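Local atomic coordinates of glycosyl hydrolase family 88 (Pedobacter heparinus, PDB entry 3WIW), a protein that probably cleaves the unsaturated glucuronyl residue from fragments of heparin, as a family 88 glycoside hydrolase built on an alpha6/alpha6 barrel. Residues 37-42 and 354-359; 55-60 and 373-378; 165-170 and 219-224; 181-186 and 193-198; 233-238 and 364-369. All blocks are in the same frame, centred on the assembly; numbering follows the deposited sequence.

Interactions 1 and 2 open first, near the N-terminus, on helix 30-49 and strand 55-59, and interaction 2 also closes last; the second segments of interactions 1, 5 and 2 follow one another at 354-359, 364-369 and 373-378. The helix pair 175-188 and 192-208 of interaction 4 falls in the chain between strands 170-172 and 219-222 of the sheet of interaction 3. Interactions 1 and 2, with centres 11 Å apart, touch through Asp378. Interaction 5 touches interaction 2 through Glu369 and interaction 3 through Glu233, so the loops of the presumed substrate site are tied to both. Interaction 4 stands apart, its centre 22 Å from that of interaction 3, its nearest neighbour here.

Interaction 1. Residues 37-42 and 354-359; sequences KTAVIQ and FFILKH
Gln42 reaches out of helix 30-49, and its amide donates to the backbone of loop residues 354-359. Its CG sits beside the backbone N and the chain folds back at chi2 (-64°), which brings NE2 to Phe355 O at 3.0 Å. The bond is bent (145° at the hydrogen), and NE2 stands above the carbonyl plane instead of along a lone pair. On the other branch, Gln42 OE1 lies near the plane of the Phe354 ring at its edge, 3.9 Å from CD1, the amide turned 79° from that ring. One turn earlier, Ala39 CB meets Ile356 CD1 at 3.9 Å; alanine is small enough to let the extended isoleucine come up to the helix. In this alpha6/alpha6-barrel protein the contact ties the N-terminal helix to the C-terminal part of the chain, at the loop between helix 327-340 and strand 360-361. Further out, Gly350 N donates to Gln42 OE1, and Glu351 O also takes up NE2, so glutamine serves as donor and acceptor at once. The backbone N atoms of Ile356 and Leu357 are held by the carboxylate of Asp378.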
# COMPACT_ATOMS: atom_id res chain seq x y z
N LYS A 37 11.58 -13.32 -12.55
CA LYS A 37 12.05 -14.68 -12.29
C LYS A 37 12.48 -14.82 -10.84
O LYS A 37 12.12 -15.78 -10.16
CB LYS A 37 13.22 -15.04 -13.19
CG LYS A 37 12.88 -15.16 -14.65
CD LYS A 37 14.15 -15.34 -15.46
CE LYS A 37 13.98 -14.81 -16.87
NZ LYS A 37 12.97 -15.59 -17.62
N THR A 38 13.25 -13.85 -10.37
CA THR A 38 13.70 -13.87 -8.99
C THR A 38 12.53 -13.82 -8.02
O THR A 38 12.50 -14.58 -7.05
CB THR A 38 14.70 -12.75 -8.71
OG1 THR A 38 15.90 -13.04 -9.44
CG2 THR A 38 14.99 -12.66 -7.21
N ALA A 39 11.56 -12.95 -8.28
CA ALA A 39 10.40 -12.83 -7.42
C ALA A 39 9.64 -14.15 -7.31
O ALA A 39 9.22 -14.54 -6.22
CB ALA A 39 9.49 -11.71 -7.91
N VAL A 40 9.49 -14.83 -8.43
CA VAL A 40 8.79 -16.11 -8.44
C VAL A 40 9.53 -17.14 -7.57
O VAL A 40 8.91 -17.86 -6.79
CB VAL A 40 8.60 -16.61 -9.88
CG1 VAL A 40 8.04 -18.02 -9.89
CG2 VAL A 40 7.65 -15.68 -10.61
N ILE A 41 10.86 -17.18 -7.68
CA ILE A 41 11.64 -18.09 -6.84
C ILE A 41 11.48 -17.76 -5.36
O ILE A 41 11.25 -18.66 -4.53
CB ILE A 41 13.13 -18.08 -7.23
CG1 ILE A 41 13.32 -18.73 -8.60
CG2 ILE A 41 13.96 -18.84 -6.21
CD1 ILE A 41 14.66 -18.42 -9.23
N GLN A 42 11.58 -16.48 -5.03
CA GLN A 42 11.46 -16.05 -3.64
C GLN A 42 10.10 -16.46 -3.06
O GLN A 42 10.04 -17.04 -1.97
CB GLN A 42 11.66 -14.53 -3.53
CG GLN A 42 13.10 -14.06 -3.83
CD GLN A 42 14.13 -14.58 -2.82
OE1 GLN A 42 14.49 -15.76 -2.84
NE2 GLN A 42 14.58 -13.71 -1.91
N PHE A 354 13.72 -14.82 1.95
CA PHE A 354 12.78 -14.97 0.83
C PHE A 354 11.89 -13.76 0.56
O PHE A 354 10.98 -13.83 -0.27
CB PHE A 354 11.93 -16.24 0.97
CG PHE A 354 12.73 -17.49 1.24
CD1 PHE A 354 13.83 -17.81 0.45
CD2 PHE A 354 12.40 -18.33 2.30
CE1 PHE A 354 14.57 -18.96 0.72
CE2 PHE A 354 13.13 -19.48 2.56
CZ PHE A 354 14.22 -19.78 1.77
N PHE A 355 12.17 -12.63 1.22
CA PHE A 355 11.55 -11.38 0.80
C PHE A 355 12.16 -10.92 -0.52
O PHE A 355 13.32 -11.22 -0.82
CB PHE A 355 11.75 -10.30 1.84
CG PHE A 355 10.98 -10.52 3.11
CD1 PHE A 355 9.65 -10.14 3.20
CD2 PHE A 355 11.58 -11.10 4.22
CE1 PHE A 355 8.91 -10.33 4.38
CE2 PHE A 355 10.87 -11.28 5.40
CZ PHE A 355 9.53 -10.90 5.49
N ILE A 356 11.41 -10.15 -1.27
CA ILE A 356 11.82 -9.74 -2.61
C ILE A 356 12.73 -8.49 -2.59
O ILE A 356 13.78 -8.49 -3.19
CB ILE A 356 10.59 -9.52 -3.50
CG1 ILE A 356 9.81 -10.84 -3.66
CG2 ILE A 356 11.00 -8.97 -4.86
CD1 ILE A 356 8.43 -10.71 -4.28
N LEU A 357 12.31 -7.44 -1.88
CA LEU A 357 13.08 -6.20 -1.78
C LEU A 357 13.76 -6.04 -0.42
O LEU A 357 13.37 -6.67 0.58
CB LEU A 357 12.18 -4.99 -1.99
CG LEU A 357 11.56 -4.82 -3.37
CD1 LEU A 357 10.77 -3.51 -3.41
CD2 LEU A 357 12.62 -4.83 -4.46
N LYS A 358 14.77 -5.19 -0.40
CA LYS A 358 15.47 -4.78 0.82
C LYS A 358 15.19 -3.31 1.14
O LYS A 358 14.59 -2.58 0.33
CB LYS A 358 16.96 -4.97 0.61
CG LYS A 358 17.34 -6.43 0.40
CD LYS A 358 18.83 -6.60 0.03
CE LYS A 358 19.14 -6.14 -1.40
NZ LYS A 358 20.63 -6.10 -1.64
N HIS A 359 15.60 -2.86 2.32
CA HIS A 359 15.73 -1.41 2.61
C HIS A 359 14.43 -0.61 2.75
O HIS A 359 14.32 0.48 2.19
CB HIS A 359 16.64 -0.69 1.60
CG HIS A 359 17.97 -1.36 1.38
ND1 HIS A 359 18.83 -1.67 2.41
CD2 HIS A 359 18.58 -1.76 0.24
CE1 HIS A 359 19.92 -2.23 1.91
NE2 HIS A 359 19.78 -2.31 0.59

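Interaction 2. Residues 55-60 and 373-378; sequences NPRSVN and PLNYAD
Asn375 carries this contact from the first turn of helix 375-392. Its CG takes the crowded position between backbone N and carbonyl carbon (chi1 57°), which lays the amide against strand 55-59. From there Asn375 ND2 donates to Pro56 O at 3.0 Å, in the carbonyl plane and on a lone pair; Thr74 OG1 is a further partner. The backbone N of Asn375 donates to Arg57 O, also 3.0 Å away, so main chain and side chain of one residue hold two successive carbonyls. Arg57 has CG anti to its backbone N and runs extended (chi1 175°, chi2 172°), side by side with Leu374, whose CD2 lies 4.2 Å from Arg57 CG. At its tip NE pairs with Glu369 and NH1 with Asp72. A classic beta bulge, in which Arg57 and Ser58 both face Arg66, interrupts the strand here. Ser58 OG also lies in the crowded position and bonds Glu369. Beyond it Val59 CG2 presses on Pro373 CG at a tight 3.4 Å, the proline ring offering a rigid apolar surface. Beside Leu374, the two acids probably neutralise the buried guanidinium and hold its direction, about 9 Å from the side chain of the predicted nucleophile Asp116.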
# COMPACT_ATOMS: atom_id res chain seq x y z
N ASN A 55 2.10 -14.96 8.67
CA ASN A 55 2.73 -14.49 7.45
C ASN A 55 4.04 -13.78 7.68
O ASN A 55 4.22 -13.11 8.70
CB ASN A 55 1.75 -13.59 6.72
CG ASN A 55 0.53 -14.35 6.28
OD1 ASN A 55 0.64 -15.25 5.45
ND2 ASN A 55 -0.61 -14.06 6.89
N PRO A 56 4.99 -13.91 6.74
CA PRO A 56 6.26 -13.19 6.92
C PRO A 56 6.05 -11.68 6.82
O PRO A 56 5.39 -11.22 5.89
CB PRO A 56 7.10 -13.72 5.76
CG PRO A 56 6.12 -14.08 4.71
CD PRO A 56 4.93 -14.63 5.46
N ARG A 57 6.59 -10.94 7.79
CA ARG A 57 6.45 -9.49 7.82
C ARG A 57 7.75 -8.72 7.56
O ARG A 57 7.80 -7.86 6.70
CB ARG A 57 5.84 -9.04 9.14
CG ARG A 57 5.78 -7.52 9.29
CD ARG A 57 5.00 -7.09 10.54
NE ARG A 57 5.30 -5.71 10.90
CZ ARG A 57 4.54 -4.89 11.61
NH1 ARG A 57 3.31 -5.28 12.00
NH2 ARG A 57 4.98 -3.67 11.90
N SER A 58 8.79 -9.00 8.34
CA SER A 58 10.03 -8.26 8.23
C SER A 58 11.15 -9.11 8.82
O SER A 58 10.91 -10.22 9.32
CB SER A 58 9.95 -6.90 8.93
OG SER A 58 9.65 -7.05 10.31
N VAL A 59 12.38 -8.60 8.77
CA VAL A 59 13.52 -9.32 9.32
C VAL A 59 14.05 -8.54 10.53
O VAL A 59 14.37 -7.36 10.42
CB VAL A 59 14.60 -9.53 8.26
CG1 VAL A 59 15.84 -10.21 8.87
CG2 VAL A 59 14.05 -10.37 7.11
N ASN A 60 14.09 -9.20 11.68
CA ASN A 60 14.59 -8.60 12.91
C ASN A 60 16.08 -8.32 12.86
O ASN A 60 16.79 -8.94 12.05
CB ASN A 60 14.31 -9.56 14.06
CG ASN A 60 12.83 -9.76 14.30
OD1 ASN A 60 12.05 -8.79 14.25
ND2 ASN A 60 12.42 -11.00 14.54
N PRO A 373 13.63 -5.71 4.82
CA PRO A 373 12.48 -6.00 3.97
C PRO A 373 11.16 -5.88 4.74
O PRO A 373 11.12 -6.08 5.96
CB PRO A 373 12.68 -7.47 3.61
CG PRO A 373 13.45 -8.01 4.75
CD PRO A 373 14.44 -6.91 5.07
N LEU A 374 10.10 -5.55 4.02
CA LEU A 374 8.76 -5.50 4.58
C LEU A 374 7.80 -6.09 3.57
O LEU A 374 7.90 -5.83 2.37
CB LEU A 374 8.39 -4.07 4.93
CG LEU A 374 8.70 -3.69 6.41
CD1 LEU A 374 8.78 -2.19 6.59
CD2 LEU A 374 7.57 -4.30 7.29
N ASN A 375 6.86 -6.89 4.07
CA ASN A 375 5.94 -7.57 3.18
C ASN A 375 5.15 -6.64 2.25
O ASN A 375 4.95 -6.96 1.07
CB ASN A 375 5.04 -8.54 3.95
CG ASN A 375 4.23 -7.88 5.08
OD1 ASN A 375 4.11 -6.64 5.18
ND2 ASN A 375 3.65 -8.72 5.95
N TYR A 376 4.79 -5.44 2.71
CA TYR A 376 4.05 -4.54 1.83
C TYR A 376 4.92 -3.88 0.77
O TYR A 376 4.41 -3.53 -0.29
CB TYR A 376 3.24 -3.50 2.59
CG TYR A 376 3.97 -2.74 3.69
CD1 TYR A 376 4.66 -1.55 3.41
CD2 TYR A 376 3.91 -3.18 5.01
CE1 TYR A 376 5.29 -0.84 4.42
CE2 TYR A 376 4.53 -2.47 6.05
CZ TYR A 376 5.22 -1.30 5.74
OH TYR A 376 5.83 -0.55 6.72
N ALA A 377 6.23 -3.73 1.02
CA ALA A 377 7.11 -3.27 -0.06
C ALA A 377 7.06 -4.26 -1.21
O ALA A 377 6.94 -3.88 -2.38
CB ALA A 377 8.52 -3.10 0.42
N ASP A 378 7.09 -5.55 -0.89
CA ASP A 378 7.06 -6.57 -1.94
C ASP A 378 5.71 -6.56 -2.69
O ASP A 378 5.70 -6.70 -3.92
CB ASP A 378 7.28 -7.97 -1.37
CG ASP A 378 8.67 -8.18 -0.79
OD1 ASP A 378 9.55 -7.30 -0.90
OD2 ASP A 378 8.92 -9.28 -0.25

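Interaction 3. Residues 165-170 and 219-224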
# COMPACT_ATOMS: atom_id res chain seq x y z
N GLY A 165 -5.54 4.79 22.31
CA GLY A 165 -4.87 6.05 22.55
C GLY A 165 -5.82 7.17 22.94
O GLY A 165 -7.02 6.94 23.13
N HIS A 166 -5.28 8.37 23.03
CA HIS A 166 -6.00 9.50 23.60
C HIS A 166 -6.91 10.24 22.62
O HIS A 166 -7.81 10.98 23.06
CB HIS A 166 -5.01 10.51 24.16
CG HIS A 166 -4.19 11.18 23.10
ND1 HIS A 166 -3.03 10.64 22.61
CD2 HIS A 166 -4.41 12.32 22.40
CE1 HIS A 166 -2.54 11.44 21.67
NE2 HIS A 166 -3.36 12.46 21.52
N TRP A 167 -6.70 10.07 21.32
CA TRP A 167 -7.48 10.83 20.34
C TRP A 167 -8.95 10.50 20.41
O TRP A 167 -9.34 9.35 20.60
CB TRP A 167 -7.03 10.56 18.90
CG TRP A 167 -5.59 10.69 18.66
CD1 TRP A 167 -4.92 11.78 18.17
CD2 TRP A 167 -4.61 9.68 18.87
NE1 TRP A 167 -3.58 11.51 18.07
CE2 TRP A 167 -3.36 10.23 18.50
CE3 TRP A 167 -4.66 8.37 19.35
CZ2 TRP A 167 -2.18 9.50 18.58
CZ3 TRP A 167 -3.49 7.66 19.44
CH2 TRP A 167 -2.26 8.22 19.06
N GLN A 168 -9.76 11.54 20.25
CA GLN A 168 -11.19 11.40 20.16
C GLN A 168 -11.57 10.66 18.88
O GLN A 168 -12.45 9.80 18.87
CB GLN A 168 -11.78 12.81 20.16
CG GLN A 168 -13.23 12.86 19.92
CD GLN A 168 -13.85 14.19 20.31
OE1 GLN A 168 -14.95 14.51 19.89
NE2 GLN A 168 -13.13 14.96 21.13
N PHE A 169 -10.89 10.98 17.79
CA PHE A 169 -11.25 10.43 16.49
C PHE A 169 -10.09 10.62 15.53
O PHE A 169 -10.06 11.58 14.77
CB PHE A 169 -12.53 11.10 15.97
CG PHE A 169 -13.20 10.36 14.83
CD1 PHE A 169 -12.72 10.46 13.53
CD2 PHE A 169 -14.33 9.57 15.07
CE1 PHE A 169 -13.34 9.79 12.48
CE2 PHE A 169 -14.95 8.88 14.02
CZ PHE A 169 -14.46 9.00 12.72
N PRO A 170 -9.11 9.72 15.60
CA PRO A 170 -7.92 9.85 14.76
C PRO A 170 -8.14 9.27 13.38
O PRO A 170 -8.69 8.17 13.24
CB PRO A 170 -6.88 9.03 15.52
CG PRO A 170 -7.70 7.93 16.19
CD PRO A 170 -9.04 8.55 16.49
N VAL A 219 -1.56 12.28 10.94
CA VAL A 219 -2.80 12.13 11.69
C VAL A 219 -3.55 13.43 11.77
O VAL A 219 -3.00 14.47 12.15
CB VAL A 219 -2.50 11.69 13.14
CG1 VAL A 219 -3.78 11.39 13.93
CG2 VAL A 219 -1.64 10.48 13.13
N ILE A 220 -4.83 13.38 11.42
CA ILE A 220 -5.76 14.44 11.78
C ILE A 220 -6.72 13.87 12.82
O ILE A 220 -7.30 12.79 12.63
CB ILE A 220 -6.56 14.94 10.55
CG1 ILE A 220 -5.59 15.44 9.45
CG2 ILE A 220 -7.56 16.03 10.94
CD1 ILE A 220 -4.79 16.67 9.84
N SER A 221 -6.87 14.59 13.93
CA SER A 221 -7.83 14.23 14.96
C SER A 221 -9.05 15.13 14.87
O SER A 221 -8.92 16.35 14.78
CB SER A 221 -7.23 14.34 16.36
OG SER A 221 -8.16 13.85 17.30
N TYR A 222 -10.23 14.52 14.90
CA TYR A 222 -11.47 15.25 14.75
C TYR A 222 -12.34 15.23 16.00
O TYR A 222 -12.22 14.33 16.84
CB TYR A 222 -12.28 14.61 13.63
CG TYR A 222 -11.71 14.76 12.23
CD1 TYR A 222 -12.02 15.87 11.45
CD2 TYR A 222 -10.89 13.78 11.68
CE1 TYR A 222 -11.54 16.00 10.15
CE2 TYR A 222 -10.38 13.91 10.38
CZ TYR A 222 -10.72 15.02 9.62
OH TYR A 222 -10.23 15.17 8.33
N ASP A 223 -13.25 16.19 16.09
CA ASP A 223 -14.30 16.18 17.09
C ASP A 223 -15.40 15.29 16.55
O ASP A 223 -15.92 15.53 15.45
CB ASP A 223 -14.83 17.60 17.27
CG ASP A 223 -15.84 17.73 18.38
OD1 ASP A 223 -16.97 17.21 18.24
OD2 ASP A 223 -15.51 18.38 19.39
N THR A 224 -15.78 14.27 17.32
CA THR A 224 -16.75 13.28 16.83
C THR A 224 -18.15 13.82 16.60
O THR A 224 -18.92 13.24 15.85
CB THR A 224 -16.92 12.10 17.79
OG1 THR A 224 -17.49 12.57 19.02
CG2 THR A 224 -15.60 11.43 18.06
O HOH W 1 -8.30 14.61 19.94
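Gln168 OE1 is gripped by two donors of a single residue. Thr224 N gives Gln168 OE1 the strong, nearly straight bond (2.7 Å, 162°), approaching from above the carbonyl plane, while Thr224 OG1 adds a weak one to the same oxygen at 3.3 Å. Glutamine suits the place because its chain, anti at chi1 (174°) and extended beyond CG, is long enough to reach past Tyr222; on the way Gln168 CG touches Thr224 CG2. Next door, Phe169 O accepts Tyr222 N at 2.9 Å, whereas Phe169 N is buried and finds no partner. The Phe169 CB and ring pack obliquely against Thr224 CG2. A water bonded to Ser221 OG at 2.8 Å also receives a weak bond from Gln168 N. Trp167 lays its ring edge along Ser221, and Pro170 CB covers one face of that ring. Pro170 and Ser221 form an antiparallel non-hydrogen-bonded pair, which places strand 170-172 against the central strand 219-222 of a three-stranded sheet. Glu233 of strand 229-233 takes the Trp167 N-H, and Tyr222 OH bonds Asn208, the last residue of helix 192-208.

Interaction 4. Residues 181-186 and 193-198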
# COMPACT_ATOMS: atom_id res chain seq x y z
N TYR A 181 -11.22 -1.04 -0.86
CA TYR A 181 -12.11 -2.11 -0.42
C TYR A 181 -13.57 -1.66 -0.44
O TYR A 181 -14.44 -2.38 -0.99
CB TYR A 181 -11.70 -2.51 0.98
CG TYR A 181 -12.37 -3.76 1.56
CD1 TYR A 181 -13.17 -4.64 0.81
CD2 TYR A 181 -12.14 -4.07 2.91
CE1 TYR A 181 -13.72 -5.78 1.42
CE2 TYR A 181 -12.66 -5.19 3.51
CZ TYR A 181 -13.45 -6.04 2.77
OH TYR A 181 -13.94 -7.15 3.41
N LEU A 182 -13.87 -0.48 0.10
CA LEU A 182 -15.26 -0.01 0.14
C LEU A 182 -15.78 0.42 -1.22
O LEU A 182 -16.97 0.24 -1.48
CB LEU A 182 -15.41 1.13 1.13
CG LEU A 182 -15.47 0.80 2.61
CD1 LEU A 182 -15.80 2.06 3.40
CD2 LEU A 182 -16.51 -0.27 2.86
N TYR A 183 -14.96 1.05 -2.06
CA TYR A 183 -15.45 1.37 -3.41
C TYR A 183 -15.88 0.09 -4.12
O TYR A 183 -16.96 0.02 -4.73
CB TYR A 183 -14.38 2.06 -4.25
CG TYR A 183 -13.97 3.45 -3.83
CD1 TYR A 183 -14.90 4.47 -3.63
CD2 TYR A 183 -12.61 3.77 -3.71
CE1 TYR A 183 -14.48 5.75 -3.28
CE2 TYR A 183 -12.20 5.05 -3.35
CZ TYR A 183 -13.13 6.03 -3.15
OH TYR A 183 -12.71 7.30 -2.82
N TRP A 184 -15.04 -0.94 -4.03
CA TRP A 184 -15.32 -2.22 -4.67
C TRP A 184 -16.56 -2.85 -4.06
O TRP A 184 -17.46 -3.28 -4.78
CB TRP A 184 -14.11 -3.17 -4.52
CG TRP A 184 -14.47 -4.56 -4.94
CD1 TRP A 184 -14.50 -5.06 -6.21
CD2 TRP A 184 -14.94 -5.62 -4.08
NE1 TRP A 184 -14.94 -6.37 -6.18
CE2 TRP A 184 -15.21 -6.73 -4.89
CE3 TRP A 184 -15.12 -5.73 -2.69
CZ2 TRP A 184 -15.67 -7.96 -4.36
CZ3 TRP A 184 -15.58 -6.95 -2.16
CH2 TRP A 184 -15.85 -8.04 -3.00
N ALA A 185 -16.63 -2.90 -2.74
CA ALA A 185 -17.73 -3.59 -2.06
C ALA A 185 -19.07 -2.88 -2.25
O ALA A 185 -20.11 -3.53 -2.40
CB ALA A 185 -17.41 -3.72 -0.58
N GLY A 186 -19.06 -1.55 -2.26
CA GLY A 186 -20.27 -0.79 -2.49
C GLY A 186 -20.91 -1.16 -3.81
O GLY A 186 -22.13 -1.29 -3.90
N GLU A 193 -24.30 3.40 0.04
CA GLU A 193 -23.77 4.16 1.18
C GLU A 193 -22.34 3.76 1.52
O GLU A 193 -21.57 4.59 2.01
CB GLU A 193 -24.67 4.07 2.42
CG GLU A 193 -26.01 4.86 2.29
CD GLU A 193 -26.65 5.21 3.63
OE1 GLU A 193 -27.59 4.51 3.97
OE2 GLU A 193 -26.24 6.17 4.33
N TRP A 194 -21.96 2.52 1.21
CA TRP A 194 -20.56 2.11 1.41
C TRP A 194 -19.66 2.86 0.45
O TRP A 194 -18.60 3.38 0.84
CB TRP A 194 -20.37 0.61 1.20
CG TRP A 194 -21.04 -0.29 2.22
CD1 TRP A 194 -21.78 0.09 3.32
CD2 TRP A 194 -21.02 -1.73 2.23
NE1 TRP A 194 -22.22 -1.03 4.00
CE2 TRP A 194 -21.76 -2.16 3.36
CE3 TRP A 194 -20.44 -2.69 1.40
CZ2 TRP A 194 -21.95 -3.52 3.67
CZ3 TRP A 194 -20.64 -4.04 1.69
CH2 TRP A 194 -21.37 -4.44 2.82
N PHE A 195 -20.05 2.88 -0.82
CA PHE A 195 -19.28 3.58 -1.84
C PHE A 195 -19.21 5.07 -1.52
O PHE A 195 -18.12 5.67 -1.56
CB PHE A 195 -19.93 3.34 -3.21
CG PHE A 195 -19.22 3.99 -4.36
CD1 PHE A 195 -19.46 5.32 -4.68
CD2 PHE A 195 -18.30 3.27 -5.11
CE1 PHE A 195 -18.79 5.92 -5.74
CE2 PHE A 195 -17.63 3.86 -6.16
CZ PHE A 195 -17.87 5.19 -6.47
N ASP A 196 -20.35 5.67 -1.17
CA ASP A 196 -20.41 7.09 -0.86
C ASP A 196 -19.59 7.44 0.37
O ASP A 196 -18.97 8.50 0.42
CB ASP A 196 -21.87 7.55 -0.66
CG ASP A 196 -22.73 7.38 -1.91
OD1 ASP A 196 -22.18 7.24 -3.03
OD2 ASP A 196 -23.97 7.40 -1.77
N ALA A 197 -19.54 6.53 1.34
CA ALA A 197 -18.75 6.77 2.55
C ALA A 197 -17.26 6.85 2.20
O ALA A 197 -16.55 7.71 2.71
CB ALA A 197 -18.99 5.67 3.57
N ALA A 198 -16.80 5.94 1.35
CA ALA A 198 -15.41 5.95 0.93
C ALA A 198 -15.12 7.27 0.22
O ALA A 198 -14.10 7.93 0.50
CB ALA A 198 -15.16 4.76 0.01
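Two neighbouring helices of the alpha6/alpha6 barrel, 175-188 and 192-208, run back antiparallel here, their segment axes 7.4 Å apart at an angle of 155°. Packing is tightest where residues are smallest. Gly186, bare of side chain, lets its CA lie 4.5 Å from Phe195 CA, and Trp194 CB rests on it. Ala198 CB sits over one face of the Tyr183 ring in a CH-pi contact, 3.5 Å from Tyr183 CE1, and also touches Leu182 CB. Tyr183 in turn points its edge, through CD1, at the face of Phe195; the rings are 5.4 Å apart between centroids with planes at 60°. Trp194 lays CE3 against Ala185 CB, 3.8 Å away. By comparison Leu182 CD2 stands off at 4.3 Å from Trp194 CB. Glu193 and Asp196 turn away from the partner helix to exposed positions, and partly exposed Phe195 also has a cation-pi contact with Lys187. Hydrocarbon and ring surfaces thus bring the helices together, while the polar tip of Tyr183, its OH, bonds Ser258 of helix 245-262.

Interaction 5. Residues 233-238 and 364-369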
# COMPACT_ATOMS: atom_id res chain seq x y z
N GLU A 233 -1.05 16.24 13.35
CA GLU A 233 0.19 15.76 13.94
C GLU A 233 0.77 14.54 13.25
O GLU A 233 0.10 13.89 12.45
CB GLU A 233 -0.04 15.46 15.42
CG GLU A 233 -0.99 14.30 15.65
CD GLU A 233 -1.35 14.11 17.11
OE1 GLU A 233 -1.54 12.94 17.53
OE2 GLU A 233 -1.46 15.13 17.83
N THR A 234 2.03 14.25 13.53
CA THR A 234 2.64 13.06 12.96
C THR A 234 2.39 11.84 13.85
O THR A 234 2.00 11.95 15.01
CB THR A 234 4.15 13.24 12.71
OG1 THR A 234 4.56 12.19 11.83
CG2 THR A 234 4.96 13.18 14.01
N HIS A 235 2.64 10.67 13.29
CA HIS A 235 2.77 9.47 14.09
C HIS A 235 4.08 8.77 13.72
O HIS A 235 4.89 8.50 14.60
CB HIS A 235 1.55 8.56 13.93
CG HIS A 235 1.58 7.37 14.82
ND1 HIS A 235 1.45 7.46 16.19
CD2 HIS A 235 1.72 6.05 14.53
CE1 HIS A 235 1.51 6.24 16.71
NE2 HIS A 235 1.68 5.37 15.73
N GLN A 236 4.31 8.54 12.44
CA GLN A 236 5.53 7.84 12.02
C GLN A 236 6.55 8.68 11.24
O GLN A 236 7.59 8.16 10.79
CB GLN A 236 5.18 6.53 11.30
CG GLN A 236 4.64 5.51 12.33
CD GLN A 236 4.05 4.27 11.75
OE1 GLN A 236 3.47 4.30 10.69
NE2 GLN A 236 4.15 3.17 12.49
N GLY A 237 6.29 9.99 11.13
CA GLY A 237 7.25 10.89 10.52
C GLY A 237 8.16 11.59 11.50
O GLY A 237 8.11 11.37 12.71
N LEU A 238 9.01 12.45 10.96
CA LEU A 238 9.96 13.19 11.77
C LEU A 238 9.33 14.17 12.76
O LEU A 238 9.75 14.21 13.94
CB LEU A 238 10.89 13.95 10.82
CG LEU A 238 12.09 14.64 11.46
CD1 LEU A 238 13.15 13.61 11.85
CD2 LEU A 238 12.69 15.68 10.50
N LEU A 364 10.95 4.78 12.12
CA LEU A 364 12.33 5.05 12.53
C LEU A 364 12.43 5.62 13.94
O LEU A 364 13.29 5.22 14.72
CB LEU A 364 13.01 5.98 11.53
CG LEU A 364 14.52 6.10 11.71
CD1 LEU A 364 15.19 6.01 10.34
CD2 LEU A 364 14.84 7.39 12.39
N LEU A 365 11.53 6.54 14.29
CA LEU A 365 11.61 7.17 15.60
C LEU A 365 11.21 6.22 16.73
O LEU A 365 11.40 6.54 17.91
CB LEU A 365 10.77 8.45 15.67
CG LEU A 365 11.21 9.60 14.77
CD1 LEU A 365 10.51 10.91 15.17
CD2 LEU A 365 12.70 9.81 14.72
N TYR A 366 10.69 5.05 16.38
CA TYR A 366 10.33 4.01 17.35
C TYR A 366 11.41 2.92 17.37
O TYR A 366 11.25 1.91 18.07
CB TYR A 366 8.95 3.41 17.03
CG TYR A 366 7.81 4.40 17.17
CD1 TYR A 366 7.56 5.35 16.19
CD2 TYR A 366 6.97 4.37 18.29
CE1 TYR A 366 6.54 6.27 16.31
CE2 TYR A 366 5.92 5.28 18.41
CZ TYR A 366 5.71 6.22 17.41
OH TYR A 366 4.68 7.13 17.53
N ASN A 367 12.50 3.13 16.63
CA ASN A 367 13.53 2.10 16.46
C ASN A 367 12.90 0.79 15.99
O ASN A 367 13.23 -0.30 16.49
CB ASN A 367 14.33 1.89 17.75
CG ASN A 367 15.55 1.03 17.53
OD1 ASN A 367 16.10 1.00 16.42
ND2 ASN A 367 15.98 0.31 18.57
N SER A 368 12.00 0.88 15.02
CA SER A 368 11.22 -0.28 14.60
C SER A 368 11.37 -0.50 13.11
O SER A 368 11.06 0.38 12.30
CB SER A 368 9.76 -0.06 14.96
OG SER A 368 8.98 -1.17 14.57
N GLU A 369 11.84 -1.70 12.75
CA GLU A 369 11.93 -2.11 11.35
C GLU A 369 12.70 -1.10 10.51
O GLU A 369 12.25 -0.67 9.45
CB GLU A 369 10.51 -2.38 10.79
CG GLU A 369 9.85 -3.61 11.45
CD GLU A 369 8.41 -3.85 11.03
OE1 GLU A 369 7.65 -2.88 10.89
OE2 GLU A 369 8.02 -5.03 10.83
O HOH W 2 9.30 6.01 9.99
O HOH W 3 8.92 6.90 13.18
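The ring of Tyr366, at the end of a short 3-10 turn, lies beside the carbonyl oxygen of His235 in the other loop. With CG beside its own backbone N (chi1 -65°), CB directs the ring toward His235. The ring comes in edge first: Tyr366 CE1 lies 3.3 Å from His235 O, which is near the ring plane, and has Gln236 CG 4.5 Å away on an oblique approach. Tyr366 CZ is next, 3.7 Å from His235 O. At the tip Tyr366 OH stands 3.2 Å from His235 O and above one face of the imidazole, toward its rim, where CE1 of His235 is the closest ring atom at 3.4 Å. The His235 and Tyr366 rings are oblique, with planes at 45°. Tyrosine suits the place, being flat enough to slide beside a carbonyl and long enough to set a hydroxyl over the histidine. His235 keeps CG anti to its backbone N, and its NE2 is bonded to a sulphonate oxygen of a bound buffer molecule.

The loop 233-238 is shaped by an ST motif, Thr234 OG1 accepting from Gly237 N at 2.9 Å; Thr234 is itself a predicted substrate-binding residue. Two waters widen the contact. Both donate to Gln236 O, one accepting from Leu364 N and the other from Leu365 N, so the start of the 3-10 turn is held through solvent. Leu365 CD1 lies on the backbone, 3.5 Å from Gly237 O and close to Leu238 O. Leu238 N also bonds the carboxylate of Asp293.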